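Local structure of glycerol dehydratase (Clostridium butyricum, 1R9D) at residues E70-S75 with C313-K317; F89-W93 with Y158-V162; E97-L101 with V324-I328; K258-E262 with F306-I311. The protein is a B12-independent glycerol dehydratase of the glycyl radical family, a lyase that probably removes water from glycerol by radical chemistry. All blocks are in the same frame, centred on the assembly; numbering follows the deposited sequence.

Contact 1: residues E70-S75 with C313-K317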
loop_
_atom_site.group_PDB
_atom_site.type_symbol
_atom_site.label_atom_id
_atom_site.label_comp_id
_atom_site.label_asym_id
_atom_site.label_seq_id
_atom_site.Cartn_x
_atom_site.Cartn_y
_atom_site.Cartn_z
ATOM N N GLU A 70 -0.697 -24.399 38.223
ATOM C CA GLU A 70 -0.674 -22.991 37.828
ATOM C C GLU A 70 -1.806 -22.176 38.450
ATOM O O GLU A 70 -2.929 -22.665 38.596
ATOM C CB GLU A 70 -0.755 -22.857 36.300
ATOM C CG GLU A 70 0.576 -22.990 35.571
ATOM C CD GLU A 70 0.462 -22.694 34.080
ATOM O OE1 GLU A 70 1.493 -22.354 33.462
ATOM O OE2 GLU A 70 -0.655 -22.811 33.524
ATOM N N LEU A 71 -1.502 -20.934 38.822
ATOM C CA LEU A 71 -2.499 -20.023 39.376
ATOM C C LEU A 71 -2.825 -19.012 38.274
ATOM O O LEU A 71 -3.950 -18.521 38.167
ATOM C CB LEU A 71 -1.962 -19.291 40.610
ATOM C CG LEU A 71 -1.830 -20.067 41.925
ATOM C CD1 LEU A 71 -1.202 -19.174 42.983
ATOM C CD2 LEU A 71 -3.199 -20.545 42.386
ATOM N N ILE A 72 -1.821 -18.711 37.458
ATOM C CA ILE A 72 -1.965 -17.782 36.338
ATOM C C ILE A 72 -1.874 -18.642 35.083
ATOM O O ILE A 72 -0.868 -19.311 34.859
ATOM C CB ILE A 72 -0.825 -16.730 36.329
ATOM C CG1 ILE A 72 -0.927 -15.836 37.570
ATOM C CG2 ILE A 72 -0.880 -15.903 35.040
ATOM C CD1 ILE A 72 -2.166 -14.949 37.607
ATOM N N VAL A 73 -2.919 -18.629 34.261
ATOM C CA VAL A 73 -2.932 -19.459 33.064
ATOM C C VAL A 73 -2.765 -18.726 31.737
ATOM O O VAL A 73 -3.018 -17.527 31.637
ATOM C CB VAL A 73 -4.232 -20.302 32.999
ATOM C CG1 VAL A 73 -4.292 -21.249 34.190
ATOM C CG2 VAL A 73 -5.448 -19.391 32.993
ATOM N N GLY A 74 -2.347 -19.477 30.724
ATOM C CA GLY A 74 -2.128 -18.931 29.397
ATOM C C GLY A 74 -0.778 -19.408 28.897
ATOM O O GLY A 74 0.260 -18.887 29.313
ATOM N N SER A 75 -0.789 -20.409 28.023
ATOM C CA SER A 75 0.437 -20.972 27.472
ATOM C C SER A 75 0.411 -20.893 25.956
ATOM O O SER A 75 -0.573 -21.288 25.323
ATOM C CB SER A 75 0.595 -22.436 27.902
ATOM O OG SER A 75 0.716 -22.545 29.308
ATOM N N CYS A 313 4.274 -16.343 40.185
ATOM C CA CYS A 313 3.726 -17.102 39.067
ATOM C C CYS A 313 3.904 -16.341 37.758
ATOM O O CYS A 313 4.192 -16.941 36.725
ATOM C CB CYS A 313 2.244 -17.406 39.292
ATOM S SG CYS A 313 1.959 -18.707 40.525
ATOM N N ILE A 314 3.730 -15.022 37.807
ATOM C CA ILE A 314 3.898 -14.200 36.612
ATOM C C ILE A 314 5.360 -14.277 36.176
ATOM O O ILE A 314 5.662 -14.383 34.989
ATOM C CB ILE A 314 3.512 -12.726 36.878
ATOM C CG1 ILE A 314 1.985 -12.598 36.979
ATOM C CG2 ILE A 314 4.039 -11.842 35.761
ATOM C CD1 ILE A 314 1.503 -11.210 37.350
ATOM N N TRP A 315 6.267 -14.230 37.146
ATOM C CA TRP A 315 7.689 -14.328 36.840
ATOM C C TRP A 315 7.937 -15.627 36.074
ATOM O O TRP A 315 8.611 -15.639 35.043
ATOM C CB TRP A 315 8.523 -14.322 38.127
ATOM C CG TRP A 315 9.276 -13.038 38.399
ATOM C CD1 TRP A 315 10.612 -12.917 38.667
ATOM C CD2 TRP A 315 8.734 -11.709 38.463
ATOM N NE1 TRP A 315 10.934 -11.599 38.896
ATOM C CE2 TRP A 315 9.803 -10.836 38.777
ATOM C CE3 TRP A 315 7.452 -11.170 38.287
ATOM C CZ2 TRP A 315 9.629 -9.453 38.918
ATOM C CZ3 TRP A 315 7.276 -9.790 38.427
ATOM C CH2 TRP A 315 8.363 -8.950 38.741
ATOM N N ILE A 316 7.376 -16.728 36.568
ATOM C CA ILE A 316 7.561 -18.005 35.897
ATOM C C ILE A 316 6.964 -18.014 34.484
ATOM O O ILE A 316 7.580 -18.537 33.554
ATOM C CB ILE A 316 6.964 -19.163 36.738
ATOM C CG1 ILE A 316 7.749 -19.287 38.051
ATOM C CG2 ILE A 316 7.023 -20.463 35.954
ATOM C CD1 ILE A 316 7.224 -20.340 39.009
ATOM N N LYS A 317 5.778 -17.432 34.319
ATOM C CA LYS A 317 5.137 -17.385 33.003
ATOM C C LYS A 317 6.008 -16.633 31.994
ATOM O O LYS A 317 6.087 -17.009 30.828
ATOM C CB LYS A 317 3.760 -16.710 33.087
ATOM C CG LYS A 317 2.717 -17.478 33.903
ATOM C CD LYS A 317 2.525 -18.896 33.383
ATOM C CE LYS A 317 2.070 -18.925 31.936
ATOM N NZ LYS A 317 2.002 -20.325 31.399
#

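Contact 2: residues F89-W93 with Y158-V162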
loop_
_atom_site.group_PDB
_atom_site.type_symbol
_atom_site.label_atom_id
_atom_site.label_comp_id
_atom_site.label_asym_id
_atom_site.label_seq_id
_atom_site.Cartn_x
_atom_site.Cartn_y
_atom_site.Cartn_z
ATOM N N PHE A 89 7.016 -13.314 8.362
ATOM C CA PHE A 89 8.200 -12.458 8.338
ATOM C C PHE A 89 9.313 -13.082 7.497
ATOM O O PHE A 89 9.902 -12.415 6.650
ATOM C CB PHE A 89 8.667 -12.188 9.768
ATOM C CG PHE A 89 7.602 -11.573 10.636
ATOM C CD1 PHE A 89 7.157 -12.221 11.784
ATOM C CD2 PHE A 89 7.023 -10.354 10.286
ATOM C CE1 PHE A 89 6.146 -11.666 12.575
ATOM C CE2 PHE A 89 6.014 -9.790 11.067
ATOM C CZ PHE A 89 5.571 -10.445 12.214
ATOM N N SER A 90 9.595 -14.360 7.738
ATOM C CA SER A 90 10.601 -15.107 6.979
ATOM C C SER A 90 10.405 -16.570 7.354
ATOM O O SER A 90 9.823 -16.870 8.392
ATOM C CB SER A 90 12.029 -14.673 7.336
ATOM O OG SER A 90 12.401 -15.137 8.620
ATOM N N ASN A 91 10.880 -17.483 6.517
ATOM C CA ASN A 91 10.720 -18.900 6.829
ATOM C C ASN A 91 11.684 -19.800 6.076
ATOM O O ASN A 91 11.880 -20.956 6.455
ATOM C CB ASN A 91 9.284 -19.335 6.542
ATOM C CG ASN A 91 8.892 -19.110 5.104
ATOM O OD1 ASN A 91 9.329 -19.834 4.205
ATOM N ND2 ASN A 91 8.077 -18.084 4.869
ATOM N N LYS A 92 12.288 -19.280 5.014
ATOM C CA LYS A 92 13.228 -20.074 4.236
ATOM C C LYS A 92 14.432 -20.505 5.073
ATOM O O LYS A 92 15.031 -21.547 4.811
ATOM C CB LYS A 92 13.685 -19.297 2.999
ATOM C CG LYS A 92 12.582 -19.124 1.952
ATOM C CD LYS A 92 13.083 -18.399 0.713
ATOM C CE LYS A 92 11.938 -18.082 -0.250
ATOM N NZ LYS A 92 11.210 -19.310 -0.692
ATOM N N TRP A 93 14.783 -19.716 6.084
ATOM C CA TRP A 93 15.910 -20.078 6.937
ATOM C C TRP A 93 15.557 -21.335 7.734
ATOM O O TRP A 93 16.405 -22.203 7.959
ATOM C CB TRP A 93 16.257 -18.937 7.906
ATOM C CG TRP A 93 15.183 -18.629 8.913
ATOM C CD1 TRP A 93 14.204 -17.682 8.809
ATOM C CD2 TRP A 93 14.975 -19.284 10.168
ATOM N NE1 TRP A 93 13.399 -17.706 9.923
ATOM C CE2 TRP A 93 13.850 -18.682 10.773
ATOM C CE3 TRP A 93 15.630 -20.326 10.843
ATOM C CZ2 TRP A 93 13.365 -19.084 12.023
ATOM C CZ3 TRP A 93 15.147 -20.725 12.089
ATOM C CH2 TRP A 93 14.025 -20.104 12.663
ATOM N N TYR A 158 14.244 -8.025 10.038
ATOM C CA TYR A 158 14.204 -8.586 8.697
ATOM C C TYR A 158 13.644 -10.006 8.743
ATOM O O TYR A 158 12.734 -10.348 7.991
ATOM C CB TYR A 158 15.616 -8.615 8.101
ATOM C CG TYR A 158 15.693 -9.164 6.692
ATOM C CD1 TYR A 158 15.389 -8.365 5.589
ATOM C CD2 TYR A 158 16.060 -10.492 6.463
ATOM C CE1 TYR A 158 15.454 -8.877 4.288
ATOM C CE2 TYR A 158 16.126 -11.012 5.168
ATOM C CZ TYR A 158 15.820 -10.198 4.088
ATOM O OH TYR A 158 15.867 -10.701 2.805
ATOM N N TYR A 159 14.185 -10.826 9.641
ATOM C CA TYR A 159 13.756 -12.217 9.761
ATOM C C TYR A 159 12.537 -12.454 10.631
ATOM O O TYR A 159 11.817 -13.439 10.444
ATOM C CB TYR A 159 14.899 -13.083 10.297
ATOM C CG TYR A 159 16.059 -13.231 9.347
ATOM C CD1 TYR A 159 17.287 -12.628 9.617
ATOM C CD2 TYR A 159 15.931 -13.971 8.171
ATOM C CE1 TYR A 159 18.356 -12.757 8.744
ATOM C CE2 TYR A 159 16.991 -14.107 7.292
ATOM C CZ TYR A 159 18.202 -13.499 7.583
ATOM O OH TYR A 159 19.264 -13.642 6.719
ATOM N N ASN A 160 12.303 -11.565 11.589
ATOM C CA ASN A 160 11.173 -11.731 12.488
ATOM C C ASN A 160 10.436 -10.435 12.801
ATOM O O ASN A 160 10.711 -9.391 12.202
ATOM C CB ASN A 160 11.656 -12.403 13.776
ATOM C CG ASN A 160 12.149 -13.821 13.537
ATOM O OD1 ASN A 160 11.350 -14.752 13.390
ATOM N ND2 ASN A 160 13.468 -13.991 13.472
ATOM N N GLY A 161 9.500 -10.516 13.741
ATOM C CA GLY A 161 8.708 -9.358 14.117
ATOM C C GLY A 161 9.504 -8.235 14.750
ATOM O O GLY A 161 10.678 -8.401 15.086
ATOM N N VAL A 162 8.854 -7.086 14.920
ATOM C CA VAL A 162 9.497 -5.916 15.510
ATOM C C VAL A 162 9.490 -5.948 17.040
ATOM O O VAL A 162 10.536 -6.119 17.672
ATOM C CB VAL A 162 8.809 -4.618 15.023
ATOM C CG1 VAL A 162 9.449 -3.390 15.693
ATOM C CG2 VAL A 162 8.913 -4.525 13.508
HETATM O O HOH W 1 10.959 -16.516 11.164
#

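Contact 3: residues E97-L101 with V324-I328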
loop_
_atom_site.group_PDB
_atom_site.type_symbol
_atom_site.label_atom_id
_atom_site.label_comp_id
_atom_site.label_asym_id
_atom_site.label_seq_id
_atom_site.Cartn_x
_atom_site.Cartn_y
_atom_site.Cartn_z
ATOM N N GLU A 97 17.298 -25.150 7.911
ATOM C CA GLU A 97 17.827 -25.713 9.153
ATOM C C GLU A 97 16.992 -26.782 9.844
ATOM O O GLU A 97 17.341 -27.223 10.941
ATOM C CB GLU A 97 18.071 -24.588 10.156
ATOM C CG GLU A 97 19.165 -23.632 9.767
ATOM C CD GLU A 97 19.275 -22.484 10.746
ATOM O OE1 GLU A 97 19.213 -22.742 11.969
ATOM O OE2 GLU A 97 19.428 -21.330 10.294
ATOM N N LEU A 98 15.897 -27.195 9.219
ATOM C CA LEU A 98 15.020 -28.199 9.813
ATOM C C LEU A 98 15.720 -29.403 10.428
ATOM O O LEU A 98 15.362 -29.842 11.522
ATOM C CB LEU A 98 14.016 -28.712 8.776
ATOM C CG LEU A 98 12.828 -27.828 8.407
ATOM C CD1 LEU A 98 11.951 -28.575 7.416
ATOM C CD2 LEU A 98 12.033 -27.472 9.655
ATOM N N ASP A 99 16.721 -29.934 9.736
ATOM C CA ASP A 99 17.402 -31.124 10.225
ATOM C C ASP A 99 18.632 -30.948 11.107
ATOM O O ASP A 99 19.277 -31.937 11.466
ATOM C CB ASP A 99 17.741 -32.033 9.043
ATOM C CG ASP A 99 16.513 -32.391 8.223
ATOM O OD1 ASP A 99 15.466 -32.696 8.830
ATOM O OD2 ASP A 99 16.592 -32.372 6.976
ATOM N N ARG A 100 18.970 -29.715 11.469
ATOM C CA ARG A 100 20.125 -29.525 12.335
ATOM C C ARG A 100 19.853 -28.653 13.555
ATOM O O ARG A 100 20.776 -28.274 14.274
ATOM C CB ARG A 100 21.328 -28.991 11.542
ATOM C CG ARG A 100 21.136 -27.683 10.797
ATOM C CD ARG A 100 22.483 -27.215 10.245
ATOM N NE ARG A 100 22.408 -25.940 9.538
ATOM C CZ ARG A 100 21.960 -25.795 8.294
ATOM N NH1 ARG A 100 21.542 -26.848 7.604
ATOM N NH2 ARG A 100 21.938 -24.591 7.738
ATOM N N LEU A 101 18.579 -28.355 13.801
ATOM C CA LEU A 101 18.202 -27.555 14.960
ATOM C C LEU A 101 18.548 -28.299 16.247
ATOM O O LEU A 101 18.957 -27.689 17.236
ATOM C CB LEU A 101 16.699 -27.253 14.945
ATOM C CG LEU A 101 16.182 -26.221 13.937
ATOM C CD1 LEU A 101 14.662 -26.165 14.003
ATOM C CD2 LEU A 101 16.780 -24.856 14.247
ATOM N N VAL A 324 12.476 -19.273 18.361
ATOM C CA VAL A 324 13.537 -19.873 17.564
ATOM C C VAL A 324 14.005 -18.877 16.493
ATOM O O VAL A 324 13.194 -18.159 15.898
ATOM C CB VAL A 324 13.061 -21.191 16.892
ATOM C CG1 VAL A 324 11.947 -20.903 15.891
ATOM C CG2 VAL A 324 14.232 -21.883 16.219
ATOM N N ARG A 325 15.317 -18.821 16.274
ATOM C CA ARG A 325 15.909 -17.917 15.289
ATOM C C ARG A 325 16.900 -18.692 14.425
ATOM O O ARG A 325 17.378 -19.751 14.832
ATOM C CB ARG A 325 16.666 -16.777 15.989
ATOM C CG ARG A 325 15.868 -16.002 17.026
ATOM C CD ARG A 325 16.674 -14.802 17.535
ATOM N NE ARG A 325 15.929 -13.977 18.487
ATOM C CZ ARG A 325 15.722 -14.289 19.763
ATOM N NH1 ARG A 325 16.205 -15.417 20.269
ATOM N NH2 ARG A 325 15.028 -13.466 20.537
ATOM N N ASP A 326 17.222 -18.161 13.247
ATOM C CA ASP A 326 18.172 -18.831 12.365
ATOM C C ASP A 326 19.526 -18.947 13.075
ATOM O O ASP A 326 19.785 -18.236 14.054
ATOM C CB ASP A 326 18.327 -18.073 11.042
ATOM C CG ASP A 326 18.936 -16.696 11.222
ATOM O OD1 ASP A 326 18.180 -15.733 11.482
ATOM O OD2 ASP A 326 20.173 -16.586 11.106
ATOM N N GLU A 327 20.387 -19.832 12.580
ATOM C CA GLU A 327 21.685 -20.066 13.215
ATOM C C GLU A 327 22.622 -18.876 13.353
ATOM O O GLU A 327 23.393 -18.810 14.312
ATOM C CB GLU A 327 22.422 -21.228 12.532
ATOM C CG GLU A 327 22.498 -21.162 11.026
ATOM C CD GLU A 327 23.111 -22.425 10.434
ATOM O OE1 GLU A 327 22.755 -23.536 10.890
ATOM O OE2 GLU A 327 23.944 -22.311 9.513
ATOM N N ILE A 328 22.569 -17.939 12.416
ATOM C CA ILE A 328 23.427 -16.763 12.506
ATOM C C ILE A 328 22.856 -15.780 13.530
ATOM O O ILE A 328 23.564 -15.311 14.424
ATOM C CB ILE A 328 23.566 -16.065 11.134
ATOM C CG1 ILE A 328 24.224 -17.019 10.132
ATOM C CG2 ILE A 328 24.399 -14.799 11.267
ATOM C CD1 ILE A 328 25.583 -17.544 10.582
#

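Contact 4: residues K258-E262 with F306-I311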
loop_
_atom_site.group_PDB
_atom_site.type_symbol
_atom_site.label_atom_id
_atom_site.label_comp_id
_atom_site.label_asym_id
_atom_site.label_seq_id
_atom_site.Cartn_x
_atom_site.Cartn_y
_atom_site.Cartn_z
ATOM N N LYS A 258 -10.474 -5.849 38.853
ATOM C CA LYS A 258 -10.921 -5.198 40.078
ATOM C C LYS A 258 -9.961 -5.582 41.203
ATOM O O LYS A 258 -9.347 -4.722 41.838
ATOM C CB LYS A 258 -12.341 -5.656 40.422
ATOM C CG LYS A 258 -12.879 -5.148 41.755
ATOM C CD LYS A 258 -13.271 -3.679 41.703
ATOM C CE LYS A 258 -13.965 -3.261 42.995
ATOM N NZ LYS A 258 -14.418 -1.840 42.962
ATOM N N SER A 259 -9.825 -6.882 41.433
ATOM C CA SER A 259 -8.948 -7.392 42.481
ATOM C C SER A 259 -7.534 -7.599 41.941
ATOM O O SER A 259 -7.303 -7.500 40.735
ATOM C CB SER A 259 -9.480 -8.725 42.995
ATOM O OG SER A 259 -9.360 -9.716 41.994
ATOM N N PHE A 260 -6.598 -7.907 42.833
ATOM C CA PHE A 260 -5.213 -8.126 42.426
ATOM C C PHE A 260 -5.056 -9.375 41.560
ATOM O O PHE A 260 -4.335 -9.358 40.564
ATOM C CB PHE A 260 -4.301 -8.227 43.656
ATOM C CG PHE A 260 -2.830 -8.171 43.327
ATOM C CD1 PHE A 260 -2.261 -6.999 42.832
ATOM C CD2 PHE A 260 -2.021 -9.288 43.500
ATOM C CE1 PHE A 260 -0.904 -6.944 42.511
ATOM C CE2 PHE A 260 -0.659 -9.245 43.182
ATOM C CZ PHE A 260 -0.100 -8.068 42.687
ATOM N N TYR A 261 -5.734 -10.460 41.931
ATOM C CA TYR A 261 -5.644 -11.699 41.164
ATOM C C TYR A 261 -6.128 -11.426 39.737
ATOM O O TYR A 261 -5.513 -11.869 38.768
ATOM C CB TYR A 261 -6.511 -12.786 41.816
ATOM C CG TYR A 261 -6.171 -14.225 41.447
ATOM C CD1 TYR A 261 -5.520 -14.542 40.254
ATOM C CD2 TYR A 261 -6.569 -15.279 42.274
ATOM C CE1 TYR A 261 -5.278 -15.868 39.895
ATOM C CE2 TYR A 261 -6.336 -16.600 41.925
ATOM C CZ TYR A 261 -5.694 -16.892 40.739
ATOM O OH TYR A 261 -5.489 -18.208 40.391
ATOM N N GLU A 262 -7.232 -10.694 39.618
ATOM C CA GLU A 262 -7.790 -10.355 38.312
ATOM C C GLU A 262 -6.806 -9.513 37.499
ATOM O O GLU A 262 -6.658 -9.717 36.297
ATOM C CB GLU A 262 -9.110 -9.593 38.474
ATOM C CG GLU A 262 -10.267 -10.462 38.960
ATOM C CD GLU A 262 -11.509 -9.659 39.306
ATOM O OE1 GLU A 262 -12.528 -10.279 39.694
ATOM O OE2 GLU A 262 -11.469 -8.412 39.199
ATOM N N PHE A 306 -0.007 -14.279 49.481
ATOM C CA PHE A 306 -0.655 -14.719 48.250
ATOM C C PHE A 306 -0.362 -13.749 47.109
ATOM O O PHE A 306 -0.196 -14.167 45.960
ATOM C CB PHE A 306 -2.170 -14.854 48.441
ATOM C CG PHE A 306 -2.869 -15.498 47.271
ATOM C CD1 PHE A 306 -2.415 -16.713 46.760
ATOM C CD2 PHE A 306 -3.966 -14.890 46.671
ATOM C CE1 PHE A 306 -3.040 -17.310 45.666
ATOM C CE2 PHE A 306 -4.600 -15.479 45.578
ATOM C CZ PHE A 306 -4.136 -16.692 45.073
ATOM N N ALA A 307 -0.302 -12.459 47.422
ATOM C CA ALA A 307 0.001 -11.457 46.407
ATOM C C ALA A 307 1.394 -11.765 45.870
ATOM O O ALA A 307 1.633 -11.718 44.665
ATOM C CB ALA A 307 -0.033 -10.050 47.013
ATOM N N GLN A 308 2.312 -12.100 46.773
ATOM C CA GLN A 308 3.674 -12.424 46.373
ATOM C C GLN A 308 3.718 -13.711 45.552
ATOM O O GLN A 308 4.483 -13.808 44.596
ATOM C CB GLN A 308 4.582 -12.563 47.597
ATOM C CG GLN A 308 6.044 -12.836 47.250
ATOM C CD GLN A 308 6.719 -11.659 46.549
ATOM O OE1 GLN A 308 6.767 -10.552 47.082
ATOM N NE2 GLN A 308 7.247 -11.904 45.355
ATOM N N GLU A 309 2.907 -14.699 45.913
ATOM C CA GLU A 309 2.897 -15.954 45.160
ATOM C C GLU A 309 2.389 -15.722 43.733
ATOM O O GLU A 309 2.874 -16.339 42.787
ATOM C CB GLU A 309 2.032 -17.012 45.872
ATOM C CG GLU A 309 1.998 -18.375 45.176
ATOM C CD GLU A 309 1.291 -19.452 45.998
ATOM O OE1 GLU A 309 0.297 -19.129 46.680
ATOM O OE2 GLU A 309 1.721 -20.627 45.953
ATOM N N LEU A 310 1.422 -14.822 43.578
ATOM C CA LEU A 310 0.877 -14.515 42.256
ATOM C C LEU A 310 1.932 -13.828 41.391
ATOM O O LEU A 310 2.047 -14.099 40.189
ATOM C CB LEU A 310 -0.357 -13.620 42.385
ATOM C CG LEU A 310 -1.616 -14.311 42.924
ATOM C CD1 LEU A 310 -2.719 -13.293 43.125
ATOM C CD2 LEU A 310 -2.052 -15.394 41.950
ATOM N N ILE A 311 2.698 -12.932 42.003
ATOM C CA ILE A 311 3.757 -12.242 41.276
ATOM C C ILE A 311 4.799 -13.286 40.867
ATOM O O ILE A 311 5.307 -13.263 39.748
ATOM C CB ILE A 311 4.387 -11.125 42.149
ATOM C CG1 ILE A 311 3.357 -10.011 42.363
ATOM C CG2 ILE A 311 5.639 -10.562 41.479
ATOM C CD1 ILE A 311 3.858 -8.836 43.191
#

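Contact 1: residues E70-S75 with C313-K317
Lys317, at the C-terminal end of helix 304-317, reaches across to Glu70 in a loop-on-helix contact of the pyruvate formate lyase-like fold, where segment 70-75 runs beside and then past the helix end. The lysine chain is folded, not extended: chi2 and chi3 both bend it (-56° and -59°), which lays CG against Ile72 CG2 at 4.1 Å and CD against Ile72 O at 3.7 Å before the ammonium turns into the loop. Beyond Ile72, NZ makes a salt bridge with Glu70 OE1, approached on the syn side but 29° out of the carboxylate plane, the two side chains crossing at about a right angle. The other carboxylate oxygen, OE2, accepts from Arg67 N, which helps fix the glutamate. One turn back on the helix the contact is apolar: Cys313 CB packs 3.9 Å from Ile72 CG1, and its sulfur lies beside CB and CD1 of Leu71. Trp268 of helix 260-277 touches both Ile72 and Lys317 and donates from NE1 to Gly74 O. In this buried setting the charged nitrogen of Lys317 is 2.9 Å from Glu70 OE1, with weak bonds to Gly74 O at 3.1 Å and Ser75 OG at 3.3 Å.

Contact 2: residues F89-W93 with Y158-V162
Ser90 and Tyr159 make the closest approach here: Ser90 OG donates to Tyr159 O over 2.6 Å, in the carbonyl plane and on a lone pair (C=O...O angle 120°). Chi1 of 73° sets OG between the backbone N and carbonyl carbon of Ser90, where it also lies at the edge of the Tyr159 ring. Beside it, the Phe89 ring is covered on one face by the chain leaving helix 155-159; Gly161 CA sits 3.8 Å from the ring centroid in a CH-pi contact, and Gly161 N is 3.5 Å from Phe89 CD1. Trp93 CD1 meets Tyr159 CD2 at 4.1 Å, the rings oblique to each other. In the next shell, a water receives the indole N-H of Trp93 NE1 at 3.0 Å and lies within hydrogen-bonding reach of Ser90 O and Asn160 OD1. Asn279 holds the second segment, donating from ND2 to Asn160 OD1 and accepting from Gly161 N, while Ser132 OG bonds to Phe89 O. The contact joins helices 92-97 and 155-159 of the pyruvate formate lyase-like fold, the Asn160 side chain about 10 Å from the bound glycerol. As helix-end carbonyls often do, Tyr159 O takes a side-chain donor.

Contact 3: residues E97-L101 with V324-I328
Glu97 and Asp326 mark the closest backbone approach, 7.6 Å between their CA atoms, and the gap is spanned by Glu97 and Arg100 reaching out to the loop at 324-328. The carboxylate of Glu97 reaches the backbone of the other segment: Glu327 N donates to Glu97 OE2 over 2.9 Å, nearly straight at 172°, arriving on the syn side. Glu327 in turn faces Arg100. Its first torsion (49°) leaves CG flanked by its own N and C, and from there the extended chain carries OE1 to the guanidinium edge, 2.8 Å from Arg100 NE in a salt bridge; Arg100 NH2 adds a weak bond to the same oxygen. The guanidinium and carboxylate planes are nevertheless 64° apart, and Glu97 CG covers one guanidinium face. The carboxylates themselves lie close, Glu97 OE1 being 3.8 Å from Glu327 OE1, a like-charge approach probably eased by Arg100 and by Arg104, which forms a salt bridge with Glu97 OE1. At the other end, Leu101 CD2 touches Val324 CG2 at 4.4 Å. The contact ties the end of helix 92-97 and the loop toward helix 113-125 to the link between helices 304-317 and 329-332; Asp326 accepts there from Ser329 OG, and Trp93 packs on Asp326 and Val324.

Contact 4: residues K258-E262 with F306-I311
Phe260 and Tyr261, in the first turn of helix 260-277, pack against one flank of helix 304-317, where with Ala307, Leu310 and Ile311 they make the tightly packed, apolar part of the contact. Leu310 CD2 lies over one face of the Tyr261 ring, 4.0 Å from the centroid and 16° off the normal, a CH-pi contact. Leu310 CD1 reaches the ring root, 3.9 Å from Tyr261 CG, and the leucine passes alongside Phe260, CD1 to Phe260 CD2 4.1 Å. With chi1 at -160°, the tyrosine ring swings to where Leu310 and Phe306 meet its face; its hydroxyl is hydrogen-bonded beyond the contact to Leu71 O. Phe260 presents its edge to Ile311 CG1, 4.0 Å from CZ, and to Ala307 O, while Ala307 CB is 4.0 Å from Phe260 CE2. These residues form part of the helical packing of the pyruvate formate lyase-like fold, with Ile245 and Ile248 of helix 236-252 adding to the cover round Tyr261 and Tyr296 of helix 288-298 touching Phe260. Phe306, partly exposed, borders the more open side, its ring edge toward the face of Tyr261 in an offset edge-to-face pair, planes at 75° and Phe306 CZ 3.8 Å from Tyr261 CE2. Toward solvent, the helix start is closed by its own polar groups and by neighbours, Phe260 N bonding to Asp299. Ser259 and Glu262 form a capping box: Ser259 N donates to Glu262 OE2 from above the carboxylate plane, and Glu262 N returns a weak bond to Ser259 OG. Glu262 OE2 also accepts from Lys258 N and forms a salt bridge with Lys251.

How the contacts relate
The four contacts fall into two pairs. Contacts 1 and 4 share helix 304-317, have centres 12 Å apart, and touch where Leu71 CD1 packs on Phe306 and Ile72 CD1 on Tyr261. Contacts 2 and 3 are also 12 Å apart between centres; helix 92-97 runs between them, and Trp93 lies against Arg325. The pairs stand apart, with 28 Å between the centres of contacts 1 and 2. Along the chain, residues 70-101 supply the first segments of contacts 1 to 3, whose partners come later, at 158-162 and 313-328; contact 4 is the most local. This early region thus stitches distant parts of one pyruvate formate lyase-like fold together.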